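Local coordinates for surface protein SPB1 (Streptococcus agalactiae, PDB 4UZG), which forms the backbone of the group B streptococcus type 2b pilus, its subunits probably joined covalently by sortase into the fibre, at residues N28-K34 with D113-K118; K41-A47 with N88-T92. All blocks are in the same frame, centred on the assembly; numbering follows the deposited sequence. Where two conformers were deposited one is given.

Contact 1: residues N28-K34 with D113-K118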
ATOM      1  N   ASN A  28      27.318   5.792  20.174  1.00  8.35           N
ATOM      2  CA  ASN A  28      28.666   5.450  19.765  1.00  8.05           C
ATOM      3  C   ASN A  28      29.220   4.154  20.368  1.00  8.57           C
ATOM      4  O   ASN A  28      30.222   3.654  19.880  1.00  8.97           O
ATOM      5  CB  ASN A  28      29.567   6.633  20.053  1.00  8.95           C
ATOM      6  CG  ASN A  28      29.296   7.806  19.110  1.00  9.37           C
ATOM      7  OD1 ASN A  28      28.692   7.631  18.055  1.00  9.92           O
ATOM      8  ND2 ASN A  28      29.764   8.990  19.470  1.00 10.36           N
ATOM      9  N   TYR A  29      28.548   3.601  21.380  1.00 12.47           N
ATOM     10  CA  TYR A  29      28.930   2.310  21.980  1.00 15.93           C
ATOM     11  C   TYR A  29      27.740   1.355  22.092  1.00 19.51           C
ATOM     12  O   TYR A  29      26.610   1.773  22.317  1.00 21.05           O
ATOM     13  CB  TYR A  29      29.565   2.503  23.367  1.00 17.80           C
ATOM     14  CG  TYR A  29      30.877   3.215  23.262  1.00 21.28           C
ATOM     15  CD1 TYR A  29      32.057   2.514  23.035  1.00 23.76           C
ATOM     16  CD2 TYR A  29      30.941   4.592  23.330  1.00 24.43           C
ATOM     17  CE1 TYR A  29      33.272   3.175  22.911  1.00 25.60           C
ATOM     18  CE2 TYR A  29      32.144   5.258  23.202  1.00 25.59           C
ATOM     19  CZ  TYR A  29      33.300   4.546  22.981  1.00 25.92           C
ATOM     20  OH  TYR A  29      34.489   5.225  22.860  1.00 28.22           O
ATOM     21  N   HIS A  30      28.024   0.063  21.936  0.59 20.81           N
ATOM     22  CA  HIS A  30      27.027  -0.999  22.067  0.59 25.62           C
ATOM     23  C   HIS A  30      27.663  -2.090  22.909  0.59 27.14           C
ATOM     24  O   HIS A  30      28.585  -2.768  22.453  0.59 27.12           O
ATOM     25  CB  HIS A  30      26.645  -1.524  20.678  0.59 29.88           C
ATOM     26  CG  HIS A  30      25.707  -2.691  20.700  0.59 33.60           C
ATOM     27  ND1 HIS A  30      26.030  -3.912  20.148  0.59 34.76           N
ATOM     28  CD2 HIS A  30      24.453  -2.820  21.192  0.59 35.27           C
ATOM     29  CE1 HIS A  30      25.017  -4.746  20.308  0.59 35.64           C
ATOM     30  NE2 HIS A  30      24.048  -4.109  20.939  0.59 35.91           N
ATOM     31  N   GLY A  31      27.192  -2.245  24.144  1.00 28.12           N
ATOM     32  CA  GLY A  31      27.898  -3.066  25.096  1.00 30.68           C
ATOM     33  C   GLY A  31      29.121  -2.223  25.401  1.00 32.06           C
ATOM     34  O   GLY A  31      29.011  -1.005  25.608  1.00 33.10           O
ATOM     35  N   THR A  32      30.283  -2.862  25.378  1.00 31.27           N
ATOM     36  CA  THR A  32      31.555  -2.178  25.571  1.00 29.66           C
ATOM     37  C   THR A  32      32.261  -1.978  24.222  1.00 26.86           C
ATOM     38  O   THR A  32      33.412  -1.541  24.176  1.00 27.40           O
ATOM     39  CB  THR A  32      32.460  -2.995  26.503  1.00 31.53           C
ATOM     40  OG1 THR A  32      32.642  -4.299  25.948  1.00 32.68           O
ATOM     41  CG2 THR A  32      31.823  -3.133  27.881  1.00 32.10           C
ATOM     42  N   GLU A  33      31.562  -2.281  23.128  1.00 23.55           N
ATOM     43  CA  GLU A  33      32.160  -2.211  21.801  1.00 20.82           C
ATOM     44  C   GLU A  33      31.889  -0.872  21.133  1.00 15.19           C
ATOM     45  O   GLU A  33      30.768  -0.368  21.136  1.00 15.65           O
ATOM     46  CB  GLU A  33      31.618  -3.318  20.908  1.00 25.09           C
ATOM     47  CG  GLU A  33      32.146  -4.696  21.250  1.00 30.70           C
ATOM     48  CD  GLU A  33      31.637  -5.750  20.287  1.00 35.95           C
ATOM     49  OE1 GLU A  33      30.848  -5.382  19.382  1.00 37.87           O
ATOM     50  OE2 GLU A  33      32.023  -6.932  20.430  1.00 38.38           O
ATOM     51  N   LYS A  34      32.929  -0.314  20.546  1.00 12.60           N
ATOM     52  CA  LYS A  34      32.795   0.863  19.717  1.00 10.98           C
ATOM     53  C   LYS A  34      31.876   0.544  18.535  1.00 10.32           C
ATOM     54  O   LYS A  34      32.044  -0.499  17.881  1.00 11.22           O
ATOM     55  CB  LYS A  34      34.183   1.230  19.207  1.00 11.77           C
ATOM     56  CG  LYS A  34      34.223   2.269  18.155  1.00 12.95           C
ATOM     57  CD  LYS A  34      35.640   2.656  17.829  1.00 14.79           C
ATOM     58  CE  LYS A  34      35.685   3.751  16.799  1.00 14.45           C
ATOM     59  NZ  LYS A  34      37.071   4.150  16.439  1.00 15.68           N
ATOM     60  N   ASP A 113      37.826   9.722  20.477  1.00 22.49           N
ATOM     61  CA  ASP A 113      37.887   8.734  19.408  1.00 20.35           C
ATOM     62  C   ASP A 113      37.526   9.405  18.074  1.00 19.79           C
ATOM     63  O   ASP A 113      37.520  10.637  17.997  1.00 24.16           O
ATOM     64  CB  ASP A 113      36.952   7.580  19.752  1.00 22.13           C
ATOM     65  CG  ASP A 113      37.461   6.237  19.267  1.00 23.94           C
ATOM     66  OD1 ASP A 113      38.054   6.157  18.169  1.00 25.03           O
ATOM     67  OD2 ASP A 113      37.237   5.246  19.985  1.00 26.83           O
ATOM     68  N   ASP A 114      37.256   8.620  17.034  1.00 15.46           N
ATOM     69  CA  ASP A 114      37.069   9.171  15.692  1.00 13.72           C
ATOM     70  C   ASP A 114      35.645   9.003  15.167  1.00 12.21           C
ATOM     71  O   ASP A 114      35.429   8.869  13.966  1.00 12.99           O
ATOM     72  CB  ASP A 114      38.106   8.584  14.722  1.00 15.15           C
ATOM     73  CG  ASP A 114      38.078   7.074  14.656  1.00 16.16           C
ATOM     74  OD1 ASP A 114      37.068   6.465  15.058  1.00 16.23           O
ATOM     75  OD2 ASP A 114      39.080   6.504  14.168  1.00 19.24           O
ATOM     76  N   PHE A 115      34.697   9.037  16.091  1.00 11.39           N
ATOM     77  CA  PHE A 115      33.280   9.034  15.746  1.00 10.20           C
ATOM     78  C   PHE A 115      32.884  10.246  14.920  1.00 10.79           C
ATOM     79  O   PHE A 115      33.378  11.361  15.149  1.00 13.33           O
ATOM     80  CB  PHE A 115      32.447   9.030  17.029  1.00 10.67           C
ATOM     81  CG  PHE A 115      32.637   7.800  17.864  1.00  9.73           C
ATOM     82  CD1 PHE A 115      32.164   6.575  17.418  1.00  9.33           C
ATOM     83  CD2 PHE A 115      33.289   7.847  19.092  1.00 11.27           C
ATOM     84  CE1 PHE A 115      32.322   5.436  18.172  1.00 10.01           C
ATOM     85  CE2 PHE A 115      33.456   6.698  19.848  1.00 11.67           C
ATOM     86  CZ  PHE A 115      32.977   5.498  19.391  1.00 11.00           C
ATOM     87  N   PHE A 116      31.945  10.051  13.998  1.00  8.77           N
ATOM     88  CA  PHE A 116      31.434  11.143  13.179  1.00  9.60           C
ATOM     89  C   PHE A 116      30.338  11.953  13.853  1.00 10.14           C
ATOM     90  O   PHE A 116      30.173  13.139  13.554  1.00 11.41           O
ATOM     91  CB  PHE A 116      30.885  10.630  11.851  1.00  9.87           C
ATOM     92  CG  PHE A 116      31.868   9.820  11.041  1.00  9.95           C
ATOM     93  CD1 PHE A 116      33.219  10.118  11.022  1.00 11.16           C
ATOM     94  CD2 PHE A 116      31.412   8.752  10.288  1.00 10.86           C
ATOM     95  CE1 PHE A 116      34.084   9.359  10.265  1.00 12.12           C
ATOM     96  CE2 PHE A 116      32.263   7.988   9.524  1.00 11.17           C
ATOM     97  CZ  PHE A 116      33.613   8.288   9.499  1.00 11.68           C
ATOM     98  N   TYR A 117      29.579  11.310  14.739  1.00  9.39           N
ATOM     99  CA  TYR A 117      28.372  11.872  15.311  1.00  9.72           C
ATOM    100  C   TYR A 117      28.503  11.820  16.824  1.00 10.79           C
ATOM    101  O   TYR A 117      29.320  11.065  17.385  1.00 13.24           O
ATOM    102  CB  TYR A 117      27.145  11.102  14.803  1.00  9.47           C
ATOM    103  CG  TYR A 117      27.172  10.966  13.287  1.00  9.49           C
ATOM    104  CD1 TYR A 117      27.094  12.083  12.461  1.00 10.63           C
ATOM    105  CD2 TYR A 117      27.365   9.729  12.677  1.00  8.45           C
ATOM    106  CE1 TYR A 117      27.191  11.975  11.064  1.00 10.33           C
ATOM    107  CE2 TYR A 117      27.440   9.605  11.279  1.00  8.96           C
ATOM    108  CZ  TYR A 117      27.365  10.743  10.490  1.00  9.68           C
ATOM    109  OH  TYR A 117      27.463  10.679   9.117  1.00  9.45           O
ATOM    110  N   LYS A 118      27.751  12.666  17.495  1.00 12.25           N
ATOM    111  CA  LYS A 118      27.819  12.702  18.944  1.00 14.34           C
ATOM    112  C   LYS A 118      26.434  12.630  19.537  1.00 15.17           C
ATOM    113  O   LYS A 118      25.417  12.933  18.881  1.00 15.99           O
ATOM    114  CB  LYS A 118      28.595  13.915  19.446  1.00 19.14           C
ATOM    115  CG  LYS A 118      28.102  15.218  18.907  1.00 24.07           C
ATOM    116  CD  LYS A 118      28.933  16.397  19.406  1.00 28.24           C
ATOM    117  CE  LYS A 118      28.288  17.723  19.009  1.00 31.05           C
ATOM    118  NZ  LYS A 118      29.000  18.901  19.579  1.00 32.84           N
TER
HETATM  119  O   HOH W   1      29.455   8.616  15.454  1.00  8.39           O
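The side-chain amide of Asn28 lies flat over one face of the Phe115 ring, the two planes 1° apart, with CB of Asn28 3.5 Å from the ring centroid in a CH-pi contact. Set beside its own backbone N (chi1 -71°), the amide lies over the CG/CD1 side of the ring, ND2 above CG, from where it donates to Tyr117 O (3.0 Å, N-H...O 168°), which lies in the plane of the amide. The stack and this nearly straight bond together fix the rotation of the amide. At the amide's other end a water links OD1 of Asn28 to Tyr117 N, from which it accepts (2.8 Å). Tyr29 meets the same phenyl differently: the edge of Phe115 is turned toward the tyrosine face in an offset edge-to-face pair, centroids 5.3 Å apart, while OH of Tyr29 sits in the plane of the Phe115 ring at its edge.

Lys34 runs fully extended, its CG 3.7 Å from CZ of Phe115, and carries NZ on to two carboxylates. NZ forms salt bridges with OD1 of Asp114 at 2.7 Å, on the syn side, and with OD1 of Asp113 at 2.8 Å, reached from above the carboxylate plane. Backbone N of Asp114 also donates to Asp113 OD1, tying the two acidic residues together. The ammonium has further acceptors in the carbonyls of Thr100 and Thr102, and Thr100 OG1 bonds OD2 of Asp114.

Strands 29-30 and 33-34 form a small hairpin closed by a type II' turn from His30 to Glu33. This surface contact joins the hairpin to the loop between strands 90-96 and 121-131, itself backbone-bonded to Trp97 and Ala99 just beyond strand 90-96.

Contact 2: residues K41-A47 with N88-T92; sequences KDTMPSA and NNNFT
Asp42 and Phe91 face each other as an antiparallel hydrogen-bonded pair, with Asp42 N donating to Phe91 O at 2.9 Å and Phe91 N to Asp42 O at 3.2 Å. One step along, Lys41 and Thr92 form a non-hydrogen-bonded pair, their CA atoms 4.4 Å apart; CG of Lys41 lies alongside OG1 and CG2 of Thr92 on the opposite face of the sheet.

Past the last bridged pair, Asp42 with Phe91, side-chain amides take over the bonding. OD1 of Asn90 accepts from Met44 N at 2.9 Å, the donor tilted out of the carbonyl plane, and a water bridges Asn90 OD1 and Met44 O. Asn89, its CG anti to the backbone N (chi1 -154°), extends ND2 to Pro45 O at 2.9 Å; the acceptor is in the amide plane but the bond is bent (137°). The same amide bonds Val50 O and, through OD1, Leu52 N. The buried Asn89 O finds no polar partner; CB and CG of Met44 pack against it.

The Phe91 ring packs against Asp42, whose CB sits over one face, 3.6 Å from the centroid in a CH-pi contact, with OD2 3.4 Å from CZ of Phe91. Ile21, Tyr57 and Tyr127 also lie round the ring.

Backbone bonds of Lys41 to Thr150 and Thr43 to Ile148 place strand 37-43 between 90-96 and 146-153. Asp42 bonds Lys4 NZ and Tyr127 OH weakly and touches Asn147: an aspartate between lysine and asparagine in a beta-sandwich core, consistent with the isopeptide sites of Gram-positive pilins.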
ATOM      1  N   LYS A  41      18.631  -3.173   6.981  1.00  6.90           N
ATOM      2  CA  LYS A  41      18.288  -4.178   5.976  1.00  7.19           C
ATOM      3  C   LYS A  41      16.789  -4.241   5.842  1.00  7.39           C
ATOM      4  O   LYS A  41      16.089  -4.391   6.835  1.00 10.10           O
ATOM      5  CB  LYS A  41      18.795  -5.555   6.385  1.00  8.39           C
ATOM      6  CG  LYS A  41      20.261  -5.738   6.203  1.00 13.62           C
ATOM      7  CD  LYS A  41      20.722  -7.145   6.544  1.00 17.69           C
ATOM      8  CE  LYS A  41      22.233  -7.284   6.368  1.00 21.11           C
ATOM      9  NZ  LYS A  41      22.674  -8.688   6.620  1.00 24.44           N
ATOM     10  N   ASP A  42      16.275  -4.142   4.621  1.00  6.95           N
ATOM     11  CA  ASP A  42      14.819  -4.109   4.400  1.00  7.12           C
ATOM     12  C   ASP A  42      14.463  -5.188   3.403  1.00  7.12           C
ATOM     13  O   ASP A  42      14.950  -5.186   2.261  1.00  8.75           O
ATOM     14  CB  ASP A  42      14.447  -2.732   3.870  1.00  7.84           C
ATOM     15  CG  ASP A  42      12.964  -2.488   3.829  1.00  8.47           C
ATOM     16  OD1 ASP A  42      12.180  -3.395   3.532  1.00 12.52           O
ATOM     17  OD2 ASP A  42      12.556  -1.310   4.044  1.00 10.90           O
ATOM     18  N   THR A  43      13.647  -6.139   3.857  1.00  6.93           N
ATOM     19  CA  THR A  43      13.137  -7.190   2.992  1.00  8.00           C
ATOM     20  C   THR A  43      11.688  -6.810   2.644  1.00  6.65           C
ATOM     21  O   THR A  43      10.812  -6.809   3.504  1.00  7.25           O
ATOM     22  CB  THR A  43      13.171  -8.555   3.677  1.00  9.63           C
ATOM     23  OG1 THR A  43      14.499  -8.833   4.116  1.00 11.61           O
ATOM     24  CG2 THR A  43      12.698  -9.660   2.723  1.00 11.60           C
ATOM     25  N   MET A  44      11.488  -6.459   1.382  1.00  6.74           N
ATOM     26  CA  MET A  44      10.194  -6.029   0.869  1.00  6.76           C
ATOM     27  C   MET A  44       9.352  -7.240   0.505  1.00  7.43           C
ATOM     28  O   MET A  44       9.871  -8.344   0.336  1.00  8.13           O
ATOM     29  CB  MET A  44      10.440  -5.159  -0.353  1.00  6.60           C
ATOM     30  CG  MET A  44      10.915  -3.760  -0.016  1.00  7.14           C
ATOM     31  SD  MET A  44       9.581  -2.733   0.667  1.00  7.30           S
ATOM     32  CE  MET A  44       8.752  -2.227  -0.831  1.00  8.12           C
ATOM     33  N   PRO A  45       8.042  -7.034   0.324  1.00  7.82           N
ATOM     34  CA  PRO A  45       7.202  -8.043  -0.327  1.00  8.84           C
ATOM     35  C   PRO A  45       7.729  -8.303  -1.735  1.00  7.96           C
ATOM     36  O   PRO A  45       8.611  -7.620  -2.251  1.00  8.24           O
ATOM     37  CB  PRO A  45       5.830  -7.377  -0.404  1.00 11.56           C
ATOM     38  CG  PRO A  45       5.896  -6.147   0.236  1.00 11.25           C
ATOM     39  CD  PRO A  45       7.292  -5.796   0.567  1.00  8.33           C
ATOM     40  N   SER A  46       7.183  -9.321  -2.370  1.00  8.65           N
ATOM     41  CA  SER A  46       7.446  -9.556  -3.779  0.79  9.27           C
ATOM     42  C   SER A  46       7.202  -8.276  -4.577  1.00  8.23           C
ATOM     43  O   SER A  46       6.269  -7.516  -4.273  1.00  7.56           O
ATOM     44  CB  SER A  46       6.473 -10.626  -4.295  0.79 10.61           C
ATOM     45  OG  SER A  46       6.504 -10.716  -5.712  0.79 12.00           O
ATOM     46  N   ALA A  47       7.963  -8.076  -5.654  1.00  8.18           N
ATOM     47  CA  ALA A  47       7.755  -6.931  -6.520  1.00  8.68           C
ATOM     48  C   ALA A  47       6.394  -6.993  -7.237  1.00  8.39           C
ATOM     49  O   ALA A  47       5.941  -5.973  -7.762  1.00  9.08           O
ATOM     50  CB  ALA A  47       8.865  -6.822  -7.534  1.00  9.82           C
ATOM     51  N   ASN A  88      17.054  -7.748  -5.827  1.00 11.02           N
ATOM     52  CA  ASN A  88      15.868  -8.584  -5.664  0.54 11.78           C
ATOM     53  C   ASN A  88      14.710  -7.867  -4.958  1.00  9.93           C
ATOM     54  O   ASN A  88      13.993  -8.498  -4.178  1.00 10.97           O
ATOM     55  CB  ASN A  88      16.234  -9.848  -4.856  0.54 14.12           C
ATOM     56  CG  ASN A  88      17.282 -10.694  -5.536  0.54 18.28           C
ATOM     57  OD1 ASN A  88      17.242 -10.888  -6.749  0.54 20.89           O
ATOM     58  ND2 ASN A  88      18.235 -11.192  -4.758  0.54 19.90           N
ATOM     59  N   ASN A  89      14.540  -6.581  -5.216  1.00  8.20           N
ATOM     60  CA  ASN A  89      13.468  -5.759  -4.642  1.00  7.25           C
ATOM     61  C   ASN A  89      13.686  -5.379  -3.189  1.00  7.04           C
ATOM     62  O   ASN A  89      12.797  -4.800  -2.564  1.00  6.77           O
ATOM     63  CB  ASN A  89      12.090  -6.427  -4.803  1.00  7.35           C
ATOM     64  CG  ASN A  89      10.938  -5.424  -4.814  1.00  7.00           C
ATOM     65  OD1 ASN A  89      10.954  -4.429  -5.542  1.00  6.49           O
ATOM     66  ND2 ASN A  89       9.909  -5.712  -4.017  1.00  6.95           N
ATOM     67  N   ASN A  90      14.873  -5.690  -2.673  1.00  6.91           N
ATOM     68  CA  ASN A  90      15.268  -5.407  -1.301  1.00  7.05           C
ATOM     69  C   ASN A  90      16.423  -4.407  -1.283  1.00  7.05           C
ATOM     70  O   ASN A  90      17.035  -4.125  -2.327  1.00  8.04           O
ATOM     71  CB  ASN A  90      15.692  -6.695  -0.606  1.00  7.66           C
ATOM     72  CG  ASN A  90      14.623  -7.756  -0.639  1.00  8.25           C
ATOM     73  OD1 ASN A  90      13.448  -7.464  -0.466  1.00  8.65           O
ATOM     74  ND2 ASN A  90      15.025  -9.005  -0.855  1.00 10.94           N
ATOM     75  N   PHE A  91      16.788  -3.913  -0.096  1.00  7.00           N
ATOM     76  CA  PHE A  91      17.961  -3.065   0.012  1.00  6.48           C
ATOM     77  C   PHE A  91      18.627  -3.208   1.371  1.00  6.63           C
ATOM     78  O   PHE A  91      17.989  -3.573   2.363  1.00  7.44           O
ATOM     79  CB  PHE A  91      17.646  -1.597  -0.286  1.00  7.24           C
ATOM     80  CG  PHE A  91      16.765  -0.907   0.735  1.00  7.04           C
ATOM     81  CD1 PHE A  91      17.306  -0.329   1.859  1.00  7.64           C
ATOM     82  CD2 PHE A  91      15.383  -0.840   0.549  1.00  7.32           C
ATOM     83  CE1 PHE A  91      16.513   0.317   2.780  1.00  7.97           C
ATOM     84  CE2 PHE A  91      14.569  -0.185   1.466  1.00  7.43           C
ATOM     85  CZ  PHE A  91      15.128   0.396   2.592  1.00  7.54           C
ATOM     86  N   THR A  92      19.914  -2.867   1.388  1.00  6.35           N
ATOM     87  CA  THR A  92      20.701  -2.731   2.589  1.00  6.91           C
ATOM     88  C   THR A  92      21.459  -1.419   2.516  1.00  7.14           C
ATOM     89  O   THR A  92      22.157  -1.158   1.540  1.00  8.25           O
ATOM     90  CB  THR A  92      21.725  -3.888   2.716  1.00  8.66           C
ATOM     91  OG1 THR A  92      21.030  -5.128   2.720  1.00 10.54           O
ATOM     92  CG2 THR A  92      22.552  -3.743   3.981  1.00 10.31           C
TER
HETATM   93  O   HOH W   2      11.396  -8.417  -2.126  1.00 10.71           O

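Both contacts belong to the N-terminal half of an elongated, all-beta chain. Contact 2 is nested within the chain loop closed by contact 1, and their nearest atoms are about 14 Å apart. Strand 37-43 follows hairpin strand 33-34, while strand 90-96 leads toward the 113-118 loop, so the same two chain paths meet twice. Contact 2 is partly buried within the main sheet, where backbone pairing combines with asparagine side-chain bonds to the loop that follows strand 37-43. Contact 1 is a surface contact far from the chain's centre; there, without a beta bridge between its segments, a salt-bridge network and aromatic and amide stacking join hairpin to loop.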